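Local coordinates for proteasome accessory factor B/C (PafBC) (Paenarthrobacter aurescens, PDB 6SJ9), which probably acts as a transcriptional regulator of the bacterial DNA damage response, combining winged helix-turn-helix DNA-binding modules with WYL and WCX domains, at residues 43-46 with 47-51; 92-95 with 96-99; 289-292 with 293-297; 314-317 with 318-322. All coordinates share one frame; numbering follows the deposited sequence.

Contact 1: 43-46 with 47-51; sequences GRMF and ERDKV
Along helix 39-55, in the N-terminal part of the chain, F46 and K50 stand one turn apart and illustrate how a lysine can serve a ring with its methylenes and an acid with its ammonium. K50 CD rests over one face of the F46 ring, 3.9 Å from the ring centroid, in a CH-pi contact. Its nearest ring atom is F46 CE2, at 3.5 Å, and K50 CE follows on past the same CE2 at 3.8 Å. With K50 CG anti to the carbonyl carbon (chi1 -69°), the chain runs back along the helix to F46, and bends at chi3 and chi4 then carry NZ to the carboxylate of E47. There K50 NZ makes a salt bridge to E47 OE2 at 3.0 Å, reached from above the carboxylate plane, and a weak bond to OE1. With an alanine in place of K50, the ring face would probably lose its methylene cover and the E47 carboxylate its ammonium partner. Helices 2-17, 24-31 and 39-55, followed by strands 61-63 and 78-80, have the order of a winged helix-turn-helix, in which the third helix is usually the recognition helix. On its inner side F46 packs on L11 of helix 2-17 and meets Y79 edge-to-face, while D49 OD2 is hydrogen-bonded to Y32 OH and forms a salt bridge with R7 NE. Elsewhere on the helix R48 folds back across selenomethionine M45: R48 NH2 lies 3.4 Å from M45 CG, and one face of the guanidinium covers M45 CA. The backbone bond from R48 N to R44 O, at 2.8 Å, ties the same turn.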
loop_
_atom_site.group_PDB
_atom_site.type_symbol
_atom_site.label_atom_id
_atom_site.label_comp_id
_atom_site.label_asym_id
_atom_site.label_seq_id
_atom_site.Cartn_x
_atom_site.Cartn_y
_atom_site.Cartn_z
ATOM N N GLY A 43 -18.100 -11.328 36.245
ATOM C CA GLY A 43 -17.869 -10.009 36.806
ATOM C C GLY A 43 -16.404 -9.624 36.841
ATOM O O GLY A 43 -16.052 -8.474 36.573
ATOM N N ARG A 44 -15.523 -10.567 37.175
ATOM C CA ARG A 44 -14.110 -10.197 37.153
ATOM C C ARG A 44 -13.556 -10.152 35.732
ATOM O O ARG A 44 -12.727 -9.292 35.414
ATOM C CB ARG A 44 -13.263 -11.101 38.057
ATOM C CG ARG A 44 -13.722 -12.521 38.345
ATOM C CD ARG A 44 -12.712 -13.154 39.350
ATOM N NE ARG A 44 -12.929 -14.584 39.537
ATOM C CZ ARG A 44 -13.624 -15.114 40.539
ATOM N NH1 ARG A 44 -14.179 -14.337 41.466
ATOM N NH2 ARG A 44 -13.770 -16.431 40.612
HETATM N N MSE A 45 -13.988 -11.055 34.863
HETATM C CA MSE A 45 -13.525 -11.004 33.477
HETATM C C MSE A 45 -14.009 -9.719 32.782
HETATM O O MSE A 45 -13.336 -9.179 31.910
HETATM C CB MSE A 45 -13.999 -12.239 32.717
HETATM C CG MSE A 45 -13.454 -12.371 31.295
HETATM SE SE MSE A 45 -14.715 -13.411 30.197
HETATM C CE MSE A 45 -15.381 -14.626 31.610
ATOM N N PHE A 46 -15.194 -9.253 33.179
ATOM C CA PHE A 46 -15.674 -7.951 32.737
ATOM C C PHE A 46 -14.765 -6.835 33.241
ATOM O O PHE A 46 -14.341 -5.967 32.466
ATOM C CB PHE A 46 -17.104 -7.750 33.218
ATOM C CG PHE A 46 -17.698 -6.435 32.818
ATOM C CD1 PHE A 46 -17.887 -6.122 31.481
ATOM C CD2 PHE A 46 -18.094 -5.520 33.782
ATOM C CE1 PHE A 46 -18.443 -4.912 31.111
ATOM C CE2 PHE A 46 -18.658 -4.311 33.424
ATOM C CZ PHE A 46 -18.834 -4.006 32.083
ATOM N N GLU A 47 -14.431 -6.862 34.541
ATOM C CA GLU A 47 -13.519 -5.872 35.110
ATOM C C GLU A 47 -12.163 -5.910 34.419
ATOM O O GLU A 47 -11.552 -4.864 34.191
ATOM C CB GLU A 47 -13.333 -6.125 36.608
ATOM C CG GLU A 47 -14.537 -5.811 37.511
ATOM C CD GLU A 47 -14.982 -4.350 37.502
ATOM O OE1 GLU A 47 -16.206 -4.114 37.522
ATOM O OE2 GLU A 47 -14.121 -3.444 37.446
ATOM N N ARG A 48 -11.673 -7.108 34.066
ATOM C CA ARG A 48 -10.400 -7.206 33.337
ATOM C C ARG A 48 -10.501 -6.602 31.937
ATOM O O ARG A 48 -9.565 -5.939 31.460
ATOM C CB ARG A 48 -9.947 -8.658 33.227
ATOM C CG ARG A 48 -9.475 -9.300 34.514
ATOM C CD ARG A 48 -8.631 -10.523 34.167
ATOM N NE ARG A 48 -9.374 -11.508 33.387
ATOM C CZ ARG A 48 -10.145 -12.449 33.929
ATOM N NH1 ARG A 48 -10.263 -12.531 35.248
ATOM N NH2 ARG A 48 -10.793 -13.309 33.162
ATOM N N ASP A 49 -11.642 -6.798 31.271
ATOM C CA ASP A 49 -11.783 -6.242 29.934
ATOM C C ASP A 49 -11.863 -4.729 29.985
ATOM O O ASP A 49 -11.263 -4.055 29.150
ATOM C CB ASP A 49 -13.022 -6.819 29.279
ATOM C CG ASP A 49 -12.875 -8.274 28.928
ATOM O OD1 ASP A 49 -11.738 -8.789 28.862
ATOM O OD2 ASP A 49 -13.915 -8.908 28.707
ATOM N N LYS A 50 -12.512 -4.182 31.019
ATOM C CA LYS A 50 -12.544 -2.732 31.206
ATOM C C LYS A 50 -11.142 -2.193 31.404
ATOM O O LYS A 50 -10.721 -1.233 30.745
ATOM C CB LYS A 50 -13.449 -2.358 32.393
ATOM C CG LYS A 50 -14.912 -2.620 32.092
ATOM C CD LYS A 50 -15.881 -2.187 33.223
ATOM C CE LYS A 50 -15.411 -2.636 34.595
ATOM N NZ LYS A 50 -15.670 -1.610 35.644
ATOM N N VAL A 51 -10.378 -2.830 32.278
ATOM C CA VAL A 51 -8.998 -2.400 32.462
ATOM C C VAL A 51 -8.238 -2.520 31.161
ATOM O O VAL A 51 -7.482 -1.611 30.776
ATOM C CB VAL A 51 -8.339 -3.232 33.573
ATOM C CG1 VAL A 51 -6.823 -3.079 33.524
ATOM C CG2 VAL A 51 -8.909 -2.813 34.945
#

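Contact 2: 92-95 with 96-99; sequences SLTP and AEST
Two first torsions close the loop between T94 and E97: at chi1 71° the T94 hydroxyl sits between its own backbone N and carbonyl carbon, facing the next turn, while E97, with CG anti to the carbonyl carbon (chi1 -67°) and an extended chain beyond, reaches back to the residue that caps it. E97 N donates to T94 OG1 over 3.1 Å in a nearly straight bond, and T94 N returns a bond of 2.9 Å to E97 OE1, approaching from above the carboxylate plane. This reciprocal pair is a capping box, with T94 as the N-cap of helix 95-118 and P95 as its first residue, a position where a proline costs no hydrogen bond. The cap marks the passage from strand 90-93 into a helix that packs against helices 346-360 and 457-469, the former meeting P95, A96 and T99. The E97 carboxylate has further partners on helix 457-469: K464 NZ makes a salt bridge to OE1, and S460 OG bonds to OE2. With an alanine in place of E97, T94 N would probably be left without its acceptor and K464 without this negative charge. Carbonyls of the first turn are gripped twice. T94 O accepts from S98 N at 2.8 Å and, from above the carbonyl plane, from S98 OG at 2.9 Å; P95 O takes T99 N together with T99 OG1, the latter also at 2.9 Å. Apolar cover comes from L93, whose CB lies 3.3 Å from S98 OG and whose CD2 approaches E97 OE1 to 3.5 Å.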
loop_
_atom_site.group_PDB
_atom_site.type_symbol
_atom_site.label_atom_id
_atom_site.label_comp_id
_atom_site.label_asym_id
_atom_site.label_seq_id
_atom_site.Cartn_x
_atom_site.Cartn_y
_atom_site.Cartn_z
ATOM N N SER A 92 -4.070 7.406 19.069
ATOM C CA SER A 92 -2.646 7.661 19.197
ATOM C C SER A 92 -1.917 6.385 18.887
ATOM O O SER A 92 -2.166 5.362 19.530
ATOM C CB SER A 92 -2.272 8.130 20.590
ATOM O OG SER A 92 -3.122 9.183 20.927
ATOM N N LEU A 93 -0.998 6.449 17.937
ATOM C CA LEU A 93 -0.344 5.252 17.449
ATOM C C LEU A 93 1.115 5.262 17.859
ATOM O O LEU A 93 1.767 6.301 17.805
ATOM C CB LEU A 93 -0.462 5.156 15.918
ATOM C CG LEU A 93 -1.895 4.980 15.405
ATOM C CD1 LEU A 93 -1.935 4.845 13.891
ATOM C CD2 LEU A 93 -2.519 3.759 16.081
ATOM N N THR A 94 1.607 4.115 18.313
ATOM C CA THR A 94 3.037 3.935 18.442
ATOM C C THR A 94 3.675 3.722 17.061
ATOM O O THR A 94 3.006 3.330 16.096
ATOM C CB THR A 94 3.346 2.729 19.304
ATOM O OG1 THR A 94 3.002 1.558 18.553
ATOM C CG2 THR A 94 2.563 2.802 20.664
ATOM N N PRO A 95 4.993 3.926 16.958
ATOM C CA PRO A 95 5.650 3.629 15.683
ATOM C C PRO A 95 5.421 2.206 15.192
ATOM O O PRO A 95 5.129 2.019 14.004
ATOM C CB PRO A 95 7.127 3.920 15.984
ATOM C CG PRO A 95 7.070 5.021 17.125
ATOM C CD PRO A 95 5.887 4.567 17.958
ATOM N N ALA A 96 5.468 1.208 16.072
ATOM C CA ALA A 96 5.170 -0.145 15.648
ATOM C C ALA A 96 3.767 -0.214 15.035
ATOM O O ALA A 96 3.605 -0.654 13.890
ATOM C CB ALA A 96 5.319 -1.130 16.814
ATOM N N GLU A 97 2.751 0.266 15.765
ATOM C CA GLU A 97 1.383 0.263 15.249
ATOM C C GLU A 97 1.264 0.964 13.904
ATOM O O GLU A 97 0.505 0.528 13.036
ATOM C CB GLU A 97 0.432 0.940 16.236
ATOM C CG GLU A 97 0.281 0.173 17.481
ATOM C CD GLU A 97 -0.515 0.954 18.557
ATOM O OE1 GLU A 97 -0.573 2.192 18.484
ATOM O OE2 GLU A 97 -1.045 0.292 19.473
ATOM N N SER A 98 1.925 2.115 13.759
ATOM C CA SER A 98 1.876 2.860 12.519
ATOM C C SER A 98 2.515 2.103 11.372
ATOM O O SER A 98 2.051 2.220 10.232
ATOM C CB SER A 98 2.604 4.192 12.705
ATOM O OG SER A 98 2.070 4.898 13.820
ATOM N N THR A 99 3.577 1.332 11.650
ATOM C CA THR A 99 4.215 0.579 10.574
ATOM C C THR A 99 3.339 -0.587 10.122
ATOM O O THR A 99 3.160 -0.790 8.928
ATOM C CB THR A 99 5.589 0.064 11.020
ATOM O OG1 THR A 99 6.347 1.149 11.559
ATOM C CG2 THR A 99 6.346 -0.562 9.847
#

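Contact 3: 289-292 with 293-297; sequences AEEL and ASYGP
Y295 leans back over the preceding turn towards E291, and each step of its side chain finds a different part of it. CB begins 3.3 Å from L292 O, the carbonyl that also accepts from Y295 N. The ring then passes above E291 O, which lies 3.6 Å from its plane and over its centre, a backbone oxygen placed against an aromatic face. On the CD2 side of the ring, L292 CD2 packs against Y295 CD2 at 4.0 Å. Farther out, Y295 CE2 comes within 3.6 Å of E291 CG, part of a chain that is extended from a CG set anti to the backbone N (chi1 177°). At the tip, Y295 OH donates over 2.7 Å to the anti lone pair of E291 OE2, the one facing away from OE1; the carboxylate and ring planes stand 77° apart. OE1 is held separately in a salt bridge with K262 NZ, so both oxygens of this buried acid are engaged. E291 O is also satisfied, taking S294 OG in its carbonyl plane at 2.7 Å. Just beyond, G296 leaves helical geometry with a positive phi, and the chain turns towards strand 299-303. E291, L292 and Y295 all touch L259 of helix 257-261, joining the two helices on the four-stranded antiparallel sheet of a ferredoxin-like fold, here in the WCX domain.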
loop_
_atom_site.group_PDB
_atom_site.type_symbol
_atom_site.label_atom_id
_atom_site.label_comp_id
_atom_site.label_asym_id
_atom_site.label_seq_id
_atom_site.Cartn_x
_atom_site.Cartn_y
_atom_site.Cartn_z
ATOM N N ALA A 289 3.082 17.341 -8.743
ATOM C CA ALA A 289 3.094 17.222 -10.202
ATOM C C ALA A 289 3.011 15.768 -10.644
ATOM O O ALA A 289 2.343 15.453 -11.642
ATOM C CB ALA A 289 4.347 17.870 -10.802
ATOM N N GLU A 290 3.699 14.872 -9.938
ATOM C CA GLU A 290 3.579 13.459 -10.265
ATOM C C GLU A 290 2.143 13.004 -10.094
ATOM O O GLU A 290 1.613 12.303 -10.943
ATOM C CB GLU A 290 4.532 12.617 -9.414
ATOM C CG GLU A 290 4.430 11.122 -9.769
ATOM C CD GLU A 290 5.457 10.254 -9.041
ATOM O OE1 GLU A 290 6.347 10.824 -8.406
ATOM O OE2 GLU A 290 5.366 9.000 -9.096
ATOM N N GLU A 291 1.481 13.425 -9.018
ATOM C CA GLU A 291 0.087 13.054 -8.843
ATOM C C GLU A 291 -0.766 13.607 -9.986
ATOM O O GLU A 291 -1.567 12.879 -10.592
ATOM C CB GLU A 291 -0.440 13.556 -7.487
ATOM C CG GLU A 291 -1.921 13.234 -7.318
ATOM C CD GLU A 291 -2.546 13.900 -6.109
ATOM O OE1 GLU A 291 -1.804 14.530 -5.336
ATOM O OE2 GLU A 291 -3.789 13.844 -5.958
ATOM N N LEU A 292 -0.591 14.885 -10.310
ATOM C CA LEU A 292 -1.450 15.508 -11.321
ATOM C C LEU A 292 -1.184 14.972 -12.722
ATOM O O LEU A 292 -2.122 14.712 -13.464
ATOM C CB LEU A 292 -1.299 17.025 -11.272
ATOM C CG LEU A 292 -1.717 17.704 -9.962
ATOM C CD1 LEU A 292 -1.503 19.201 -10.067
ATOM C CD2 LEU A 292 -3.197 17.434 -9.619
ATOM N N ALA A 293 0.067 14.661 -13.047
ATOM C CA ALA A 293 0.378 14.042 -14.339
ATOM C C ALA A 293 -0.336 12.710 -14.501
ATOM O O ALA A 293 -0.705 12.336 -15.628
ATOM C CB ALA A 293 1.884 13.773 -14.446
ATOM N N SER A 294 -0.499 11.973 -13.387
ATOM C CA SER A 294 -1.219 10.706 -13.404
ATOM C C SER A 294 -2.676 10.919 -13.809
ATOM O O SER A 294 -3.325 9.991 -14.312
ATOM C CB SER A 294 -1.071 9.988 -12.044
ATOM O OG SER A 294 -2.161 10.277 -11.185
ATOM N N TYR A 295 -3.199 12.107 -13.599
ATOM C CA TYR A 295 -4.587 12.386 -13.937
ATOM C C TYR A 295 -4.765 12.861 -15.392
ATOM O O TYR A 295 -5.907 12.991 -15.856
ATOM C CB TYR A 295 -5.167 13.433 -12.980
ATOM C CG TYR A 295 -5.192 13.049 -11.515
ATOM C CD1 TYR A 295 -5.367 11.733 -11.111
ATOM C CD2 TYR A 295 -4.998 14.018 -10.532
ATOM C CE1 TYR A 295 -5.377 11.391 -9.747
ATOM C CE2 TYR A 295 -5.012 13.703 -9.178
ATOM C CZ TYR A 295 -5.196 12.392 -8.786
ATOM O OH TYR A 295 -5.175 12.109 -7.427
ATOM N N GLY A 296 -3.671 13.099 -16.125
ATOM C CA GLY A 296 -3.735 13.468 -17.532
ATOM C C GLY A 296 -4.636 14.641 -17.913
ATOM O O GLY A 296 -4.483 15.772 -17.430
ATOM N N PRO A 297 -5.553 14.408 -18.862
ATOM C CA PRO A 297 -6.440 15.498 -19.297
ATOM C C PRO A 297 -7.517 15.855 -18.285
ATOM O O PRO A 297 -8.165 16.877 -18.463
ATOM C CB PRO A 297 -7.060 14.948 -20.584
ATOM C CG PRO A 297 -7.134 13.473 -20.306
ATOM C CD PRO A 297 -5.885 13.132 -19.528
#

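Contact 4: 314-317 with 318-322; sequences RLQA and AADFD
The amide of Q316 and the carboxylate of D320 are turned 36° from each other, and one hydrogen bond links these two groups across one helical turn. Q316 NE2 donates to D320 OD1 at 2.7 Å; the oxygen lies close to the amide plane, yet the nitrogen meets the carboxylate from above its plane, and the bond bends to 142° at the hydrogen. Near the same carboxylate is a backbone oxygen: Q316 O is 3.2 Å from D320 CG, close to both carboxylate oxygens. NE2 thus supplies a donor to OD1, while Q316 O, an acceptor, lies near both OD1 and OD2. Q316 reaches this place by a bend at chi2 (61°), which turns the amide along the helix so that NE2 also passes A319 CB at 3.8 Å. The backbone ties the same two residues, with D320 N bonded to Q316 O at 2.9 Å, so an i to i+4 main-chain bond and a side-chain bond run together. Alanines A317, A318 and A319 follow Q316. A318 CB lies 3.5 Å from R314 O, and F321 N closes the next step on A317 O at 3.0 Å. Helix 305-323 lies beside helix 645-659: L315 packs on A658 and L659, A318 on I655, and Q316 also touches L659. Past the turn, D322 forms salt bridges with R652 and R648 of that helix, while R314 NE, at the other end, bonds to Q634 O at the end of helix 627-634.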
loop_
_atom_site.group_PDB
_atom_site.type_symbol
_atom_site.label_atom_id
_atom_site.label_comp_id
_atom_site.label_asym_id
_atom_site.label_seq_id
_atom_site.Cartn_x
_atom_site.Cartn_y
_atom_site.Cartn_z
ATOM N N ARG A 314 6.656 16.275 -17.235
ATOM C CA ARG A 314 6.430 14.828 -17.155
ATOM C C ARG A 314 5.612 14.349 -18.332
ATOM O O ARG A 314 5.956 13.351 -18.969
ATOM C CB ARG A 314 5.710 14.476 -15.856
ATOM C CG ARG A 314 6.359 15.091 -14.666
ATOM C CD ARG A 314 5.596 14.746 -13.442
ATOM N NE ARG A 314 5.971 13.414 -13.145
ATOM C CZ ARG A 314 6.918 13.140 -12.277
ATOM N NH1 ARG A 314 7.271 11.864 -12.080
ATOM N NH2 ARG A 314 7.451 14.163 -11.593
ATOM N N LEU A 315 4.552 15.085 -18.668
ATOM C CA LEU A 315 3.740 14.726 -19.818
ATOM C C LEU A 315 4.580 14.756 -21.086
ATOM O O LEU A 315 4.455 13.878 -21.957
ATOM C CB LEU A 315 2.548 15.687 -19.941
ATOM C CG LEU A 315 1.575 15.741 -18.765
ATOM C CD1 LEU A 315 0.538 16.858 -18.910
ATOM C CD2 LEU A 315 0.878 14.413 -18.620
ATOM N N GLN A 316 5.438 15.775 -21.207
ATOM C CA GLN A 316 6.256 15.920 -22.408
ATOM C C GLN A 316 7.334 14.864 -22.463
ATOM O O GLN A 316 7.594 14.283 -23.524
ATOM C CB GLN A 316 6.869 17.314 -22.482
ATOM C CG GLN A 316 7.555 17.557 -23.809
ATOM C CD GLN A 316 6.594 17.447 -24.970
ATOM O OE1 GLN A 316 5.634 18.206 -25.074
ATOM N NE2 GLN A 316 6.850 16.484 -25.851
ATOM N N ALA A 317 7.946 14.571 -21.328
ATOM C CA ALA A 317 8.947 13.526 -21.350
ATOM C C ALA A 317 8.305 12.183 -21.701
ATOM O O ALA A 317 8.921 11.360 -22.390
ATOM C CB ALA A 317 9.706 13.530 -20.023
ATOM N N ALA A 318 7.043 11.977 -21.305
ATOM C CA ALA A 318 6.332 10.755 -21.679
ATOM C C ALA A 318 6.006 10.717 -23.167
ATOM O O ALA A 318 6.066 9.648 -23.783
ATOM C CB ALA A 318 5.063 10.592 -20.854
ATOM N N ALA A 319 5.589 11.848 -23.753
ATOM C CA ALA A 319 5.387 11.913 -25.207
ATOM C C ALA A 319 6.684 11.605 -25.960
ATOM O O ALA A 319 6.696 10.816 -26.916
ATOM C CB ALA A 319 4.850 13.293 -25.598
ATOM N N ASP A 320 7.788 12.235 -25.543
ATOM C CA ASP A 320 9.071 12.073 -26.227
ATOM C C ASP A 320 9.573 10.631 -26.174
ATOM O O ASP A 320 10.159 10.134 -27.153
ATOM C CB ASP A 320 10.101 13.025 -25.625
ATOM C CG ASP A 320 9.739 14.492 -25.855
ATOM O OD1 ASP A 320 8.793 14.785 -26.630
ATOM O OD2 ASP A 320 10.342 15.346 -25.179
ATOM N N PHE A 321 9.395 9.953 -25.034
ATOM C CA PHE A 321 9.836 8.565 -24.963
ATOM C C PHE A 321 9.051 7.689 -25.932
ATOM O O PHE A 321 9.621 6.814 -26.594
ATOM C CB PHE A 321 9.745 8.057 -23.530
ATOM C CG PHE A 321 10.599 6.857 -23.273
ATOM C CD1 PHE A 321 11.591 6.489 -24.181
ATOM C CD2 PHE A 321 10.449 6.118 -22.100
ATOM C CE1 PHE A 321 12.392 5.384 -23.941
ATOM C CE2 PHE A 321 11.260 5.025 -21.846
ATOM C CZ PHE A 321 12.228 4.649 -22.765
ATOM N N ASP A 322 7.746 7.912 -26.038
ATOM C CA ASP A 322 6.950 7.192 -27.019
ATOM C C ASP A 322 7.392 7.522 -28.452
ATOM O O ASP A 322 7.166 6.728 -29.379
ATOM C CB ASP A 322 5.490 7.571 -26.770
ATOM C CG ASP A 322 4.535 6.933 -27.703
ATOM O OD1 ASP A 322 3.858 7.680 -28.436
ATOM O OD2 ASP A 322 4.417 5.698 -27.670
#

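Overall arrangement
All four contacts are local, but their chemistry follows their setting. Contacts 2 and 3 are buried: the first starts a helix with a capping box, the second closes one with a tyrosine-glutamate bond, and the acids in these bonds, E97 and E291, also bind lysines elsewhere, K464 and K262. Contacts 1 and 4 are partly buried: contact 1 combines a salt bridge and a CH-pi contact in one lysine, while contact 4 has its amide-carboxylate bond on the more exposed side of its helix. Contacts 3 and 4 touch, R314 of one helix packing on A289, E290 and A293 of the other. Contacts 1 and 4 are the farthest apart, their centres about 63 Å from each other.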